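TetR-family transcriptional regulator (Pectobacterium atrosepticum, PDB 2HYT) probably binds cis-regulatory DNA through a helix-turn-helix motif and regulates transcription. Local coordinates at residues K56-D68 with R107-G119. Numbering follows the deposited sequence.
Sequences KKGLLAAVVEQID and RIVLRDARAVLGG. With EDO (1,2-ethanediol), chain C.
Leu60 and Ile108 meet methyl to methyl, Leu60 CD1 lying 3.8 Å from Ile108 CG2, and each is a knob seated in a hole of the other helix: Leu60 sits among Ile108, Ala113, Val116 and Leu117, Ile108 among Leu60, Val63, Val64 and Ile67. With CG anti to its backbone N (chi1 -178°), Leu60 splits its branches, CD2 reaching Val116 CB at 3.8 Å. Val64 CG2 rests on Ala113 CB at 3.7 Å. The side chains of Ile67 and Ile108 cross at about a right angle, bringing Ile67 CD1 to Ile108 CG2, and Ile67 CG2 meets Val109 CG2, while Leu117 CD1 lies over Ala61 CA. This knobs-into-holes packing, roughly antiparallel at 147°, joins helix 56-81, which follows the predicted helix-turn-helix, to helix 103-117 of the C-terminal region, which in TetR relatives commonly binds the effector. Toward the start of helix 56-81 the extended Lys57 chain passes Val116 CG1, and a water links Lys57 NZ to Val116 O. A wider pi-type turn at 107-113 shapes the second helix, Arg107 O accepting from both Arg111 N and Asp112 N. Farther out, Tyr30 covers Leu60 and Val116, and the extended Arg114 chain carries its guanidinium to a salt bridge with Glu170 and a hydrogen bond to Gln125 of the second subunit.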
loop_
_atom_site.group_PDB
_atom_site.type_symbol
_atom_site.label_atom_id
_atom_site.label_comp_id
_atom_site.label_asym_id
_atom_site.label_seq_id
_atom_site.Cartn_x
_atom_site.Cartn_y
_atom_site.Cartn_z
ATOM N N LYS A 56 -14.386 -6.240 17.746
ATOM C CA LYS A 56 -12.988 -6.667 17.676
ATOM C C LYS A 56 -12.198 -5.854 16.679
ATOM O O LYS A 56 -11.081 -5.470 16.950
ATOM C CB LYS A 56 -12.910 -8.180 17.355
ATOM C CG LYS A 56 -11.551 -8.806 17.620
ATOM C CD LYS A 56 -11.584 -10.267 17.221
ATOM C CE LYS A 56 -10.270 -10.919 17.539
ATOM N NZ LYS A 56 -10.265 -12.265 16.970
ATOM N N LYS A 57 -12.773 -5.560 15.524
ATOM C CA LYS A 57 -12.076 -4.757 14.542
ATOM C C LYS A 57 -11.736 -3.367 15.077
ATOM O O LYS A 57 -10.690 -2.804 14.810
ATOM C CB LYS A 57 -12.921 -4.633 13.273
ATOM C CG LYS A 57 -13.067 -5.934 12.535
ATOM C CD LYS A 57 -13.856 -5.656 11.224
ATOM C CE LYS A 57 -14.215 -6.933 10.445
ATOM N NZ LYS A 57 -14.936 -6.566 9.166
ATOM N N GLY A 58 -12.665 -2.812 15.843
ATOM C CA GLY A 58 -12.452 -1.515 16.472
ATOM C C GLY A 58 -11.266 -1.532 17.462
ATOM O O GLY A 58 -10.461 -0.622 17.568
ATOM N N LEU A 59 -11.207 -2.614 18.239
ATOM C CA LEU A 59 -10.099 -2.848 19.155
ATOM C C LEU A 59 -8.791 -2.946 18.371
ATOM O O LEU A 59 -7.786 -2.286 18.709
ATOM C CB LEU A 59 -10.360 -4.092 19.976
ATOM C CG LEU A 59 -9.246 -4.480 20.957
ATOM C CD1 LEU A 59 -8.766 -3.319 21.860
ATOM C CD2 LEU A 59 -9.732 -5.740 21.795
ATOM N N LEU A 60 -8.805 -3.771 17.325
ATOM C CA LEU A 60 -7.617 -3.913 16.488
ATOM C C LEU A 60 -7.160 -2.541 15.952
ATOM O O LEU A 60 -5.965 -2.211 15.996
ATOM C CB LEU A 60 -7.836 -4.865 15.323
ATOM C CG LEU A 60 -6.612 -5.100 14.427
ATOM C CD1 LEU A 60 -5.416 -5.705 15.174
ATOM C CD2 LEU A 60 -7.022 -5.937 13.187
ATOM N N ALA A 61 -8.089 -1.727 15.455
ATOM C CA ALA A 61 -7.715 -0.402 14.935
ATOM C C ALA A 61 -7.062 0.444 16.000
ATOM O O ALA A 61 -6.041 1.137 15.757
ATOM C CB ALA A 61 -8.930 0.297 14.312
ATOM N N ALA A 62 -7.577 0.338 17.223
ATOM C CA ALA A 62 -7.069 1.138 18.304
ATOM C C ALA A 62 -5.654 0.700 18.700
ATOM O O ALA A 62 -4.833 1.510 19.051
ATOM C CB ALA A 62 -8.028 1.096 19.516
ATOM N N VAL A 63 -5.422 -0.610 18.723
ATOM C CA VAL A 63 -4.105 -1.196 18.964
ATOM C C VAL A 63 -3.135 -0.736 17.887
ATOM O O VAL A 63 -2.015 -0.305 18.203
ATOM C CB VAL A 63 -4.197 -2.712 18.998
ATOM C CG1 VAL A 63 -2.825 -3.348 18.880
ATOM C CG2 VAL A 63 -4.959 -3.184 20.307
ATOM N N VAL A 64 -3.557 -0.834 16.626
ATOM C CA VAL A 64 -2.708 -0.391 15.498
ATOM C C VAL A 64 -2.314 1.098 15.620
ATOM O O VAL A 64 -1.132 1.439 15.452
ATOM C CB VAL A 64 -3.377 -0.687 14.156
ATOM C CG1 VAL A 64 -2.712 0.075 13.034
ATOM C CG2 VAL A 64 -3.387 -2.218 13.891
ATOM N N GLU A 65 -3.265 1.964 15.950
ATOM C CA GLU A 65 -2.984 3.377 16.168
ATOM C C GLU A 65 -1.856 3.577 17.194
ATOM O O GLU A 65 -0.952 4.399 16.980
ATOM C CB GLU A 65 -4.243 4.115 16.580
ATOM C CG GLU A 65 -4.025 5.568 16.945
ATOM C CD GLU A 65 -5.304 6.275 17.357
ATOM O OE1 GLU A 65 -6.146 5.667 18.070
ATOM O OE2 GLU A 65 -5.434 7.469 17.016
ATOM N N GLN A 66 -1.890 2.831 18.307
ATOM C CA GLN A 66 -0.856 2.954 19.335
ATOM C C GLN A 66 0.483 2.465 18.820
ATOM O O GLN A 66 1.504 3.108 19.017
ATOM C CB GLN A 66 -1.171 2.115 20.552
ATOM C CG GLN A 66 -1.994 2.750 21.598
ATOM C CD GLN A 66 -1.873 1.982 22.900
ATOM O OE1 GLN A 66 -1.595 0.779 22.905
ATOM N NE2 GLN A 66 -2.028 2.677 24.010
ATOM N N ILE A 67 0.468 1.305 18.193
ATOM C CA ILE A 67 1.668 0.761 17.604
ATOM C C ILE A 67 2.266 1.736 16.581
ATOM O O ILE A 67 3.479 1.970 16.602
ATOM C CB ILE A 67 1.425 -0.602 16.952
ATOM C CG1 ILE A 67 1.040 -1.632 18.013
ATOM C CG2 ILE A 67 2.675 -1.084 16.246
ATOM C CD1 ILE A 67 0.601 -3.036 17.449
ATOM N N ASP A 68 1.444 2.316 15.728
ATOM C CA ASP A 68 1.895 3.276 14.711
ATOM C C ASP A 68 2.628 4.448 15.362
ATOM O O ASP A 68 3.692 4.874 14.888
ATOM C CB ASP A 68 0.698 3.825 13.947
ATOM C CG ASP A 68 0.159 2.860 12.883
ATOM O OD1 ASP A 68 0.762 1.806 12.626
ATOM O OD2 ASP A 68 -0.904 3.196 12.316
ATOM N N ARG A 107 2.950 -9.477 13.215
ATOM C CA ARG A 107 1.675 -10.158 13.321
ATOM C C ARG A 107 0.525 -9.179 13.294
ATOM O O ARG A 107 -0.294 -9.213 12.371
ATOM C CB ARG A 107 1.672 -10.985 14.581
ATOM C CG ARG A 107 2.537 -12.248 14.411
ATOM C CD ARG A 107 2.305 -13.215 15.565
ATOM N NE ARG A 107 2.912 -12.727 16.788
ATOM C CZ ARG A 107 2.672 -13.196 18.017
ATOM N NH1 ARG A 107 1.788 -14.166 18.226
ATOM N NH2 ARG A 107 3.333 -12.672 19.051
ATOM N N ILE A 108 0.501 -8.266 14.270
ATOM C CA ILE A 108 -0.651 -7.362 14.432
ATOM C C ILE A 108 -0.827 -6.392 13.247
ATOM O O ILE A 108 -1.929 -6.217 12.734
ATOM C CB ILE A 108 -0.555 -6.562 15.731
ATOM C CG1 ILE A 108 -0.579 -7.517 16.937
ATOM C CG2 ILE A 108 -1.700 -5.514 15.798
ATOM C CD1 ILE A 108 -1.875 -8.308 17.043
ATOM N N VAL A 109 0.269 -5.766 12.809
ATOM C CA VAL A 109 0.214 -4.749 11.761
ATOM C C VAL A 109 0.286 -5.405 10.381
ATOM O O VAL A 109 -0.542 -5.165 9.539
ATOM C CB VAL A 109 1.332 -3.703 11.929
ATOM C CG1 VAL A 109 1.393 -2.705 10.739
ATOM C CG2 VAL A 109 1.220 -2.976 13.261
ATOM N N LEU A 110 1.299 -6.240 10.136
ATOM C CA LEU A 110 1.576 -6.676 8.763
ATOM C C LEU A 110 0.826 -7.896 8.305
ATOM O O LEU A 110 0.830 -8.218 7.098
ATOM C CB LEU A 110 3.099 -6.838 8.585
ATOM C CG LEU A 110 3.954 -5.590 8.804
ATOM C CD1 LEU A 110 5.423 -5.994 8.812
ATOM C CD2 LEU A 110 3.708 -4.521 7.732
ATOM N N ARG A 111 0.165 -8.585 9.241
ATOM C CA ARG A 111 -0.663 -9.753 8.933
ATOM C C ARG A 111 -2.143 -9.443 9.292
ATOM O O ARG A 111 -3.038 -9.414 8.436
ATOM C CB ARG A 111 -0.113 -10.983 9.644
ATOM C CG ARG A 111 1.222 -11.430 9.030
ATOM C CD ARG A 111 1.713 -12.660 9.711
ATOM N NE ARG A 111 3.042 -13.030 9.243
ATOM C CZ ARG A 111 3.818 -13.938 9.828
ATOM N NH1 ARG A 111 3.390 -14.618 10.890
ATOM N NH2 ARG A 111 5.031 -14.170 9.343
ATOM N N ASP A 112 -2.398 -9.173 10.568
ATOM C CA ASP A 112 -3.777 -9.047 11.040
ATOM C C ASP A 112 -4.443 -7.787 10.501
ATOM O O ASP A 112 -5.514 -7.867 9.906
ATOM C CB ASP A 112 -3.819 -9.053 12.571
ATOM C CG ASP A 112 -3.327 -10.346 13.160
ATOM O OD1 ASP A 112 -3.641 -11.428 12.637
ATOM O OD2 ASP A 112 -2.650 -10.283 14.188
ATOM N N ALA A 113 -3.865 -6.615 10.755
ATOM C CA ALA A 113 -4.456 -5.369 10.250
ATOM C C ALA A 113 -4.522 -5.378 8.728
ATOM O O ALA A 113 -5.453 -4.821 8.140
ATOM C CB ALA A 113 -3.686 -4.122 10.720
ATOM N N ARG A 114 -3.508 -5.962 8.087
ATOM C CA ARG A 114 -3.531 -6.111 6.625
ATOM C C ARG A 114 -4.784 -6.826 6.148
ATOM O O ARG A 114 -5.502 -6.308 5.278
ATOM C CB ARG A 114 -2.291 -6.886 6.146
ATOM C CG ARG A 114 -2.031 -6.668 4.693
ATOM C CD ARG A 114 -1.040 -7.645 4.132
ATOM N NE ARG A 114 -0.694 -7.216 2.786
ATOM C CZ ARG A 114 0.157 -7.880 2.001
ATOM N NH1 ARG A 114 0.710 -9.004 2.412
ATOM N NH2 ARG A 114 0.422 -7.421 0.806
ATOM N N ALA A 115 -5.072 -7.983 6.740
ATOM C CA ALA A 115 -6.202 -8.816 6.313
ATOM C C ALA A 115 -7.548 -8.268 6.780
ATOM O O ALA A 115 -8.548 -8.335 6.064
ATOM C CB ALA A 115 -6.036 -10.248 6.893
ATOM N N VAL A 116 -7.570 -7.716 7.991
ATOM C CA VAL A 116 -8.830 -7.327 8.651
ATOM C C VAL A 116 -9.262 -5.896 8.343
ATOM O O VAL A 116 -10.473 -5.615 8.153
ATOM C CB VAL A 116 -8.707 -7.507 10.178
ATOM C CG1 VAL A 116 -9.913 -6.927 10.932
ATOM C CG2 VAL A 116 -8.560 -9.010 10.545
ATOM N N LEU A 117 -8.308 -4.982 8.322
ATOM C CA LEU A 117 -8.604 -3.561 8.154
ATOM C C LEU A 117 -8.200 -3.034 6.783
ATOM O O LEU A 117 -8.528 -1.891 6.477
ATOM C CB LEU A 117 -7.934 -2.712 9.230
ATOM C CG LEU A 117 -8.239 -3.072 10.681
ATOM C CD1 LEU A 117 -7.328 -2.220 11.585
ATOM C CD2 LEU A 117 -9.697 -2.902 10.989
ATOM N N GLY A 118 -7.540 -3.855 5.976
ATOM C CA GLY A 118 -7.038 -3.427 4.675
ATOM C C GLY A 118 -5.748 -2.646 4.739
ATOM O O GLY A 118 -5.460 -1.811 3.869
ATOM N N GLY A 119 -4.918 -2.915 5.731
ATOM C CA GLY A 119 -3.666 -2.193 5.887
ATOM C C GLY A 119 -3.817 -0.825 6.519
ATOM O O GLY A 119 -4.826 -0.544 7.170
HETATM C C1 EDO C . 4.493 -8.417 -2.228
HETATM O O1 EDO C . 4.502 -9.848 -2.300
HETATM C C2 EDO C . 3.785 -8.053 -0.928
HETATM O O2 EDO C . 2.459 -8.589 -0.922
HETATM O O HOH W 1 -12.706 -7.225 7.717
#